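Local coordinates for Hia (Adhesin) (Haemophilus influenzae, PDB 3EMF), which probably mediates bacterial attachment to host cells as a trimeric autotransporter adhesin of the outer membrane, of which this chain is the second binding domain, BD2, at residues 96-100 against 111-115; 8-12 against 35-41; 64-70 against 81-86. All coordinates share one frame; numbering follows the deposited sequence.

Overall arrangement
From the N terminus, interaction 2 closes first: residues 8-12 meet 35-41, drawing together the loops on the two sides of helix 24-30. Interaction 3 follows, pairing 64-70 with 81-86 in the hairpin of strands 67-74 and 80-85, and interaction 1 ends the chain by pairing 96-100 with 111-115 in the hairpin of strands 99-105 and 108-114. The three loops are in series, without nesting or crossing. Interactions 2 and 3 touch, Gln83 NE2 lying 2.7 Å from Lys36 O and Lys65 O 2.8 Å from Leu39 N, so the N-terminal loops are tied to the first hairpin. Interaction 1 stands apart, its centre about 25 Å from that of interaction 3.

Interaction 1: 96-100 against 111-115; sequences GGVQV and ITFAL
Gln99 and Ala114 form an antiparallel hydrogen-bonded pair, and the two segments run 162° apart from end to end. Gln99 N donates to Ala114 O at 2.7 Å with an N-H...O angle of 169°, and Ala114 N returns a bond to Gln99 O at 3.0 Å. In both bonds the donor is tilted away from the plane of the accepting carbonyl. One step along, Val100 and Phe113 make the adjoining non-hydrogen-bonded pair, where Val100 CA approaches Thr112 O at 3.4 Å in a CA-H...O contact.

Val100 carries most of the apolar contact by dividing its two methyls. CG1, placed anti to the backbone N (chi1 174°), crosses obliquely to meet Ile111 CG2 at 3.7 Å. CG2, on the backbone N side, meets the Phe113 ring at CD2, 3.8 Å away, and at CE2 almost as closely; the approach to the ring is oblique, while the two side chains lie alongside one another and point the same way.

This is the open end of the hairpin formed by strands 99-105 and 108-114, within the Trp-ring domain of the trimeric adhesin. Ile111, Thr112 and Phe113 also pair in a parallel ladder with a strand of the second subunit, so the sheet continues across the interface. The Phe113 ring meets its counterparts in both other subunits, consistent with the Val100 and Phe113 face of the hairpin being turned to the trimer interior.

On the other face of the sheet, Gln99 CB lies 3.6 Å from Ala114 O and 4.5 Å from Ala114 CB. Before the strand, Gly97 has a positive phi at which a CB would collide with the preceding carbonyl O, and its own O comes to 3.6 Å from Leu115 C. Val98 CB leaves the backbone on the side away from 111-115, and the side chain packs on Leu115 of the third subunit.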
# COMPACT_ATOMS: atom_id res chain seq x y z
N GLY A 96 18.29 11.99 17.76
CA GLY A 96 18.98 13.26 17.64
C GLY A 96 18.10 14.46 17.89
O GLY A 96 18.18 15.47 17.18
N GLY A 97 17.24 14.37 18.91
CA GLY A 97 16.45 15.51 19.32
C GLY A 97 15.03 15.54 18.78
O GLY A 97 14.29 16.49 19.03
N VAL A 98 14.66 14.50 18.04
CA VAL A 98 13.30 14.38 17.50
C VAL A 98 12.62 13.14 18.08
O VAL A 98 13.22 12.07 18.14
CB VAL A 98 13.29 14.27 15.96
CG1 VAL A 98 11.86 14.14 15.44
CG2 VAL A 98 13.96 15.47 15.32
N GLN A 99 11.38 13.32 18.52
CA GLN A 99 10.59 12.24 19.11
C GLN A 99 9.51 11.79 18.11
O GLN A 99 8.84 12.61 17.49
CB GLN A 99 9.94 12.72 20.41
CG GLN A 99 9.68 11.62 21.43
CD GLN A 99 9.11 12.15 22.74
OE1 GLN A 99 8.00 12.69 22.77
NE2 GLN A 99 9.86 11.97 23.83
N VAL A 100 9.36 10.48 17.95
CA VAL A 100 8.35 9.94 17.05
C VAL A 100 7.59 8.87 17.80
O VAL A 100 8.18 7.93 18.33
CB VAL A 100 8.97 9.27 15.79
CG1 VAL A 100 7.88 8.59 14.98
CG2 VAL A 100 9.72 10.29 14.95
N ILE A 111 1.03 8.83 13.30
CA ILE A 111 2.41 9.08 13.65
C ILE A 111 2.57 10.53 14.06
O ILE A 111 2.17 11.44 13.34
CB ILE A 111 3.36 8.78 12.47
CG1 ILE A 111 3.08 7.40 11.88
CG2 ILE A 111 4.79 8.88 12.96
CD1 ILE A 111 3.55 6.25 12.76
N THR A 112 3.16 10.74 15.23
CA THR A 112 3.24 12.07 15.81
C THR A 112 4.68 12.47 16.00
O THR A 112 5.49 11.69 16.50
CB THR A 112 2.55 12.09 17.18
OG1 THR A 112 1.18 11.70 17.03
CG2 THR A 112 2.62 13.49 17.80
N PHE A 113 5.00 13.71 15.62
CA PHE A 113 6.37 14.20 15.66
C PHE A 113 6.49 15.36 16.62
O PHE A 113 5.71 16.30 16.56
CB PHE A 113 6.80 14.66 14.27
CG PHE A 113 6.72 13.58 13.25
CD1 PHE A 113 5.51 13.25 12.66
CD2 PHE A 113 7.85 12.87 12.89
CE1 PHE A 113 5.43 12.25 11.73
CE2 PHE A 113 7.78 11.87 11.96
CZ PHE A 113 6.56 11.56 11.37
N ALA A 114 7.48 15.28 17.50
CA ALA A 114 7.68 16.31 18.51
C ALA A 114 9.17 16.45 18.81
O ALA A 114 9.97 15.66 18.33
CB ALA A 114 6.90 15.97 19.77
N LEU A 115 9.53 17.45 19.61
CA LEU A 115 10.93 17.68 19.97
C LEU A 115 11.38 16.78 21.11
O LEU A 115 10.76 16.78 22.18
CB LEU A 115 11.15 19.14 20.34
CG LEU A 115 11.41 20.12 19.20
CD1 LEU A 115 10.59 19.77 17.98
CD2 LEU A 115 11.12 21.54 19.66

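Interaction 2: 8-12 against 35-41; sequences KLKAY and YKGLLNL
Ala11 faces Leu39 in a single backbone bridge, and three hydrogen bonds join the segments although neither is a regular strand: Asn40 N to Lys10 O at 2.7 Å, Tyr12 N to Leu38 O at 2.8 Å, and Gly37 N to Tyr12 O at 3.0 Å. The first donor lies in the plane of the Lys10 carbonyl.

Tyr12 has the most surface covered. Its ring is stacked against the Asn40 side chain, with ring and amide planes only 18° apart. Asn40 CB stands 4.0 Å above the ring centre, 6° off the normal, a CH-pi contact, while Asn40 CG is displaced toward one side and comes to 3.6 Å from Tyr12 CE1. Asn40 has CG anti to its backbone N (chi1 -177°), which sets the amide over the CD1-CE1-CZ side of the ring; OD1 accepts a bond from Asn42 N, which should restrain the amide's rotation. Three waters also bridge the segments: one joins Lys10 N to Asn40 O, a second Ala11 O to Asn40 ND2, a third Tyr12 OH to Leu41 N.

A type II beta turn from Tyr35 to Leu38, closed by Leu38 N bonding to Tyr35 O, wraps the Tyr12 backbone, to which Gly37 N and Leu38 O both bond. Gly37 fills the third turn position, where phi is positive, and its CA packs on Ala11 CB. These are loops of the HiaBD2 N-terminal domain of the adhesin, before and after helix 24-30, and Tyr12 also touches Lys29 and Gln30 of that helix.

At the opposite end, Leu9 CD1 touches two methyls on one side of it, 3.9 Å from Leu39 CD2 and 4.0 Å from Leu41 CD2. Leu9 packs in turn on Val60 of the third subunit, whose His86 NE2 bonds to Leu39 O.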
# COMPACT_ATOMS: atom_id res chain seq x y z
N LYS A 8 -2.02 -9.23 -19.67
CA LYS A 8 -0.98 -8.54 -20.45
C LYS A 8 -0.34 -7.36 -19.72
O LYS A 8 0.46 -6.64 -20.30
CB LYS A 8 -1.55 -8.07 -21.79
CG LYS A 8 -1.58 -9.12 -22.90
CD LYS A 8 -2.30 -8.56 -24.13
CE LYS A 8 -2.16 -9.46 -25.35
NZ LYS A 8 -2.64 -8.80 -26.60
N LEU A 9 -0.68 -7.17 -18.45
CA LEU A 9 -0.08 -6.10 -17.64
C LEU A 9 1.44 -6.16 -17.60
O LEU A 9 2.03 -7.22 -17.36
CB LEU A 9 -0.61 -6.14 -16.20
CG LEU A 9 -2.09 -5.85 -16.00
CD1 LEU A 9 -2.51 -6.15 -14.54
CD2 LEU A 9 -2.43 -4.40 -16.40
N LYS A 10 2.06 -5.00 -17.77
CA LYS A 10 3.52 -4.88 -17.69
C LYS A 10 3.89 -4.16 -16.41
O LYS A 10 3.03 -3.62 -15.71
CB LYS A 10 4.08 -4.10 -18.88
CG LYS A 10 3.57 -4.55 -20.24
CD LYS A 10 4.08 -3.63 -21.35
CE LYS A 10 3.48 -4.00 -22.70
NZ LYS A 10 3.88 -5.38 -23.12
N ALA A 11 5.18 -4.15 -16.11
CA ALA A 11 5.70 -3.39 -15.01
C ALA A 11 6.33 -2.12 -15.56
O ALA A 11 6.75 -2.07 -16.71
CB ALA A 11 6.76 -4.21 -14.27
N TYR A 12 6.39 -1.09 -14.74
CA TYR A 12 7.18 0.06 -15.12
C TYR A 12 8.63 -0.39 -15.33
O TYR A 12 9.12 -1.27 -14.61
CB TYR A 12 7.12 1.11 -14.04
CG TYR A 12 5.79 1.81 -14.01
CD1 TYR A 12 5.40 2.63 -15.06
CD2 TYR A 12 4.91 1.62 -12.95
CE1 TYR A 12 4.16 3.26 -15.04
CE2 TYR A 12 3.69 2.25 -12.93
CZ TYR A 12 3.32 3.07 -13.96
OH TYR A 12 2.09 3.70 -13.93
N TYR A 35 10.31 3.25 -9.57
CA TYR A 35 9.08 2.57 -9.94
C TYR A 35 9.33 1.24 -10.62
O TYR A 35 8.40 0.49 -10.90
CB TYR A 35 8.22 3.44 -10.87
CG TYR A 35 7.61 4.62 -10.17
CD1 TYR A 35 6.26 4.61 -9.80
CD2 TYR A 35 8.38 5.72 -9.85
CE1 TYR A 35 5.71 5.70 -9.14
CE2 TYR A 35 7.84 6.80 -9.18
CZ TYR A 35 6.51 6.79 -8.84
OH TYR A 35 6.00 7.89 -8.19
N LYS A 36 10.61 0.96 -10.89
CA LYS A 36 10.92 -0.20 -11.71
C LYS A 36 10.38 -1.48 -11.09
O LYS A 36 10.71 -1.80 -9.95
CB LYS A 36 12.45 -0.34 -11.90
CG LYS A 36 12.82 -1.53 -12.77
CD LYS A 36 14.36 -1.64 -12.96
CE LYS A 36 14.72 -2.91 -13.74
NZ LYS A 36 16.12 -3.38 -13.48
N GLY A 37 9.59 -2.22 -11.85
CA GLY A 37 9.05 -3.48 -11.35
C GLY A 37 7.68 -3.36 -10.69
O GLY A 37 7.05 -4.37 -10.40
N LEU A 38 7.21 -2.15 -10.44
CA LEU A 38 5.83 -2.00 -9.95
C LEU A 38 4.89 -2.20 -11.13
O LEU A 38 5.24 -1.88 -12.26
CB LEU A 38 5.60 -0.63 -9.31
CG LEU A 38 6.39 -0.27 -8.05
CD1 LEU A 38 5.98 1.11 -7.49
CD2 LEU A 38 6.19 -1.35 -7.01
N LEU A 39 3.70 -2.71 -10.85
CA LEU A 39 2.71 -2.99 -11.88
C LEU A 39 2.33 -1.70 -12.58
O LEU A 39 2.10 -0.66 -11.95
CB LEU A 39 1.47 -3.65 -11.27
CG LEU A 39 0.57 -4.49 -12.17
CD1 LEU A 39 1.38 -5.62 -12.82
CD2 LEU A 39 -0.60 -5.07 -11.35
N ASN A 40 2.26 -1.75 -13.90
CA ASN A 40 1.78 -0.63 -14.66
C ASN A 40 0.28 -0.81 -14.95
O ASN A 40 -0.10 -1.47 -15.90
CB ASN A 40 2.55 -0.45 -15.97
CG ASN A 40 2.09 0.78 -16.72
OD1 ASN A 40 1.12 1.43 -16.32
ND2 ASN A 40 2.78 1.12 -17.81
N LEU A 41 -0.56 -0.25 -14.10
CA LEU A 41 -1.99 -0.47 -14.23
C LEU A 41 -2.63 0.44 -15.27
O LEU A 41 -3.71 0.15 -15.78
CB LEU A 41 -2.68 -0.31 -12.87
CG LEU A 41 -2.52 -1.50 -11.92
CD1 LEU A 41 -3.16 -1.19 -10.57
CD2 LEU A 41 -3.13 -2.76 -12.52
O HOH W 1 0.72 -2.65 -18.19
O HOH W 2 5.59 -0.17 -18.45
O HOH W 3 -0.07 2.25 -12.42

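Interaction 3: 64-70 against 81-86; sequences RKLGWVL and SQQVKH
Val84, the residue most covered by the contact, packs alongside Trp68, both side chains pointing the same way. Val84 CB sits over one face of the indole, 3.6 Å from Trp68 CE2 and only 19° off the normal of the five-membered ring, a CH-pi contact. The methyls divide the work: CG1, anti to the backbone N, covers the NE1 and CE2 side, whereas CG2 reaches over the six-membered ring and also touches Leu70 CB at 3.7 Å. Trp68 CG is held between its own backbone N and carbonyl carbon (chi1 49°), which turns the indole toward the neighbouring strand so that one face lies against Val84.

Leu70 adds the next layer on this face, where its CB packs on Val84 CG2. The backbone beneath is a regular antiparallel ladder: Trp68 with Val84 and Leu70 with Gln82 are hydrogen-bonded pairs, each making two bonds. Val84 N meets Trp68 O at 2.8 Å nearly end-on to the carbonyl (176°), while the return bond from Trp68 N to Val84 O is more bent.

The pairs belong to the hairpin of strands 67-74 and 80-85, in the Trp-ring domain of the adhesin. Trp68 stacks edge-to-face with the Trp68 rings of both other subunits, a ring of three tryptophans, and Val84 packs on Trp68 of the second subunit.

Lys85 starts on the other face, with Val69 and Gln83, and its chain then bends at chi2 and chi3 along Leu66 O, with CD 3.4 Å from that oxygen, so that NZ donates to Arg64 O at 2.7 Å in the plane of the Arg64 carbonyl. A water linking Leu66 O and His86 N spans the same end, and Arg64 itself forms a salt bridge with Asp54 of the second subunit, besides bonding to Val52 O there.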
# COMPACT_ATOMS: atom_id res chain seq x y z
N ARG A 64 2.08 -9.37 -6.63
CA ARG A 64 3.47 -9.33 -6.23
C ARG A 64 4.14 -8.07 -6.75
O ARG A 64 5.27 -7.77 -6.39
CB ARG A 64 4.22 -10.58 -6.71
CG ARG A 64 3.71 -11.86 -6.07
CD ARG A 64 4.53 -13.08 -6.46
NE ARG A 64 4.18 -14.21 -5.61
CZ ARG A 64 3.79 -15.39 -6.05
NH1 ARG A 64 3.72 -15.63 -7.36
NH2 ARG A 64 3.48 -16.35 -5.19
N LYS A 65 3.44 -7.33 -7.61
CA LYS A 65 4.01 -6.12 -8.18
C LYS A 65 3.28 -4.86 -7.73
O LYS A 65 3.55 -3.76 -8.22
CB LYS A 65 3.99 -6.19 -9.71
CG LYS A 65 4.82 -7.32 -10.27
CD LYS A 65 4.93 -7.16 -11.78
CE LYS A 65 5.89 -8.19 -12.37
NZ LYS A 65 5.46 -9.59 -12.07
N LEU A 66 2.37 -5.02 -6.78
CA LEU A 66 1.69 -3.87 -6.19
C LEU A 66 2.56 -3.14 -5.18
O LEU A 66 3.39 -3.73 -4.49
CB LEU A 66 0.42 -4.35 -5.48
CG LEU A 66 -0.70 -4.94 -6.34
CD1 LEU A 66 -1.84 -5.37 -5.40
CD2 LEU A 66 -1.19 -3.96 -7.36
N GLY A 67 2.38 -1.83 -5.09
CA GLY A 67 3.16 -1.07 -4.16
C GLY A 67 3.04 0.41 -4.37
O GLY A 67 2.34 0.87 -5.28
N TRP A 68 3.67 1.17 -3.49
CA TRP A 68 3.75 2.60 -3.65
C TRP A 68 5.20 3.01 -3.40
O TRP A 68 5.98 2.25 -2.82
CB TRP A 68 2.78 3.32 -2.69
CG TRP A 68 2.84 2.88 -1.26
CD1 TRP A 68 2.25 1.77 -0.71
CD2 TRP A 68 3.50 3.56 -0.19
NE1 TRP A 68 2.51 1.73 0.64
CE2 TRP A 68 3.27 2.82 0.98
CE3 TRP A 68 4.25 4.74 -0.10
CZ2 TRP A 68 3.78 3.21 2.22
CZ3 TRP A 68 4.76 5.12 1.13
CH2 TRP A 68 4.51 4.36 2.27
N VAL A 69 5.55 4.22 -3.83
CA VAL A 69 6.92 4.68 -3.70
C VAL A 69 7.10 5.59 -2.48
O VAL A 69 6.32 6.51 -2.24
CB VAL A 69 7.37 5.40 -4.98
CG1 VAL A 69 8.75 5.96 -4.79
CG2 VAL A 69 7.32 4.44 -6.17
N LEU A 70 8.14 5.30 -1.71
CA LEU A 70 8.46 6.06 -0.52
C LEU A 70 9.77 6.81 -0.74
O LEU A 70 10.78 6.21 -1.11
CB LEU A 70 8.60 5.11 0.66
CG LEU A 70 9.23 5.68 1.93
CD1 LEU A 70 8.28 6.63 2.62
CD2 LEU A 70 9.60 4.54 2.87
N SER A 81 14.74 7.02 -3.02
CA SER A 81 13.43 6.38 -3.13
C SER A 81 13.52 4.89 -2.90
O SER A 81 14.54 4.27 -3.19
CB SER A 81 12.82 6.63 -4.52
OG SER A 81 12.57 8.00 -4.74
N GLN A 82 12.44 4.31 -2.38
CA GLN A 82 12.31 2.87 -2.25
C GLN A 82 10.87 2.49 -2.57
O GLN A 82 9.99 3.36 -2.57
CB GLN A 82 12.65 2.40 -0.83
CG GLN A 82 13.98 2.89 -0.29
CD GLN A 82 13.83 4.11 0.60
OE1 GLN A 82 13.00 4.99 0.36
NE2 GLN A 82 14.64 4.17 1.65
N GLN A 83 10.64 1.21 -2.81
CA GLN A 83 9.30 0.71 -3.06
C GLN A 83 8.76 0.04 -1.84
O GLN A 83 9.41 -0.83 -1.27
CB GLN A 83 9.29 -0.31 -4.18
CG GLN A 83 9.88 0.18 -5.42
CD GLN A 83 9.84 -0.85 -6.52
OE1 GLN A 83 9.65 -2.04 -6.28
NE2 GLN A 83 10.00 -0.38 -7.76
N VAL A 84 7.56 0.44 -1.45
CA VAL A 84 6.86 -0.26 -0.40
C VAL A 84 5.89 -1.23 -1.04
O VAL A 84 4.86 -0.83 -1.58
CB VAL A 84 6.10 0.71 0.49
CG1 VAL A 84 5.43 -0.04 1.64
CG2 VAL A 84 7.08 1.74 1.01
N LYS A 85 6.24 -2.51 -1.00
CA LYS A 85 5.40 -3.52 -1.61
C LYS A 85 4.58 -4.22 -0.55
O LYS A 85 4.67 -3.88 0.63
CB LYS A 85 6.26 -4.50 -2.42
CG LYS A 85 6.91 -3.79 -3.62
CD LYS A 85 6.68 -4.51 -4.93
CE LYS A 85 7.51 -5.77 -5.03
NZ LYS A 85 7.53 -6.30 -6.43
N HIS A 86 3.75 -5.18 -0.96
CA HIS A 86 2.95 -5.84 0.04
C HIS A 86 3.85 -6.46 1.09
O HIS A 86 4.87 -7.09 0.76
CB HIS A 86 2.09 -6.94 -0.57
CG HIS A 86 1.43 -7.79 0.47
ND1 HIS A 86 1.90 -9.03 0.83
CD2 HIS A 86 0.37 -7.54 1.27
CE1 HIS A 86 1.15 -9.52 1.81
NE2 HIS A 86 0.20 -8.64 2.08
O HOH W 4 3.38 -6.49 -3.62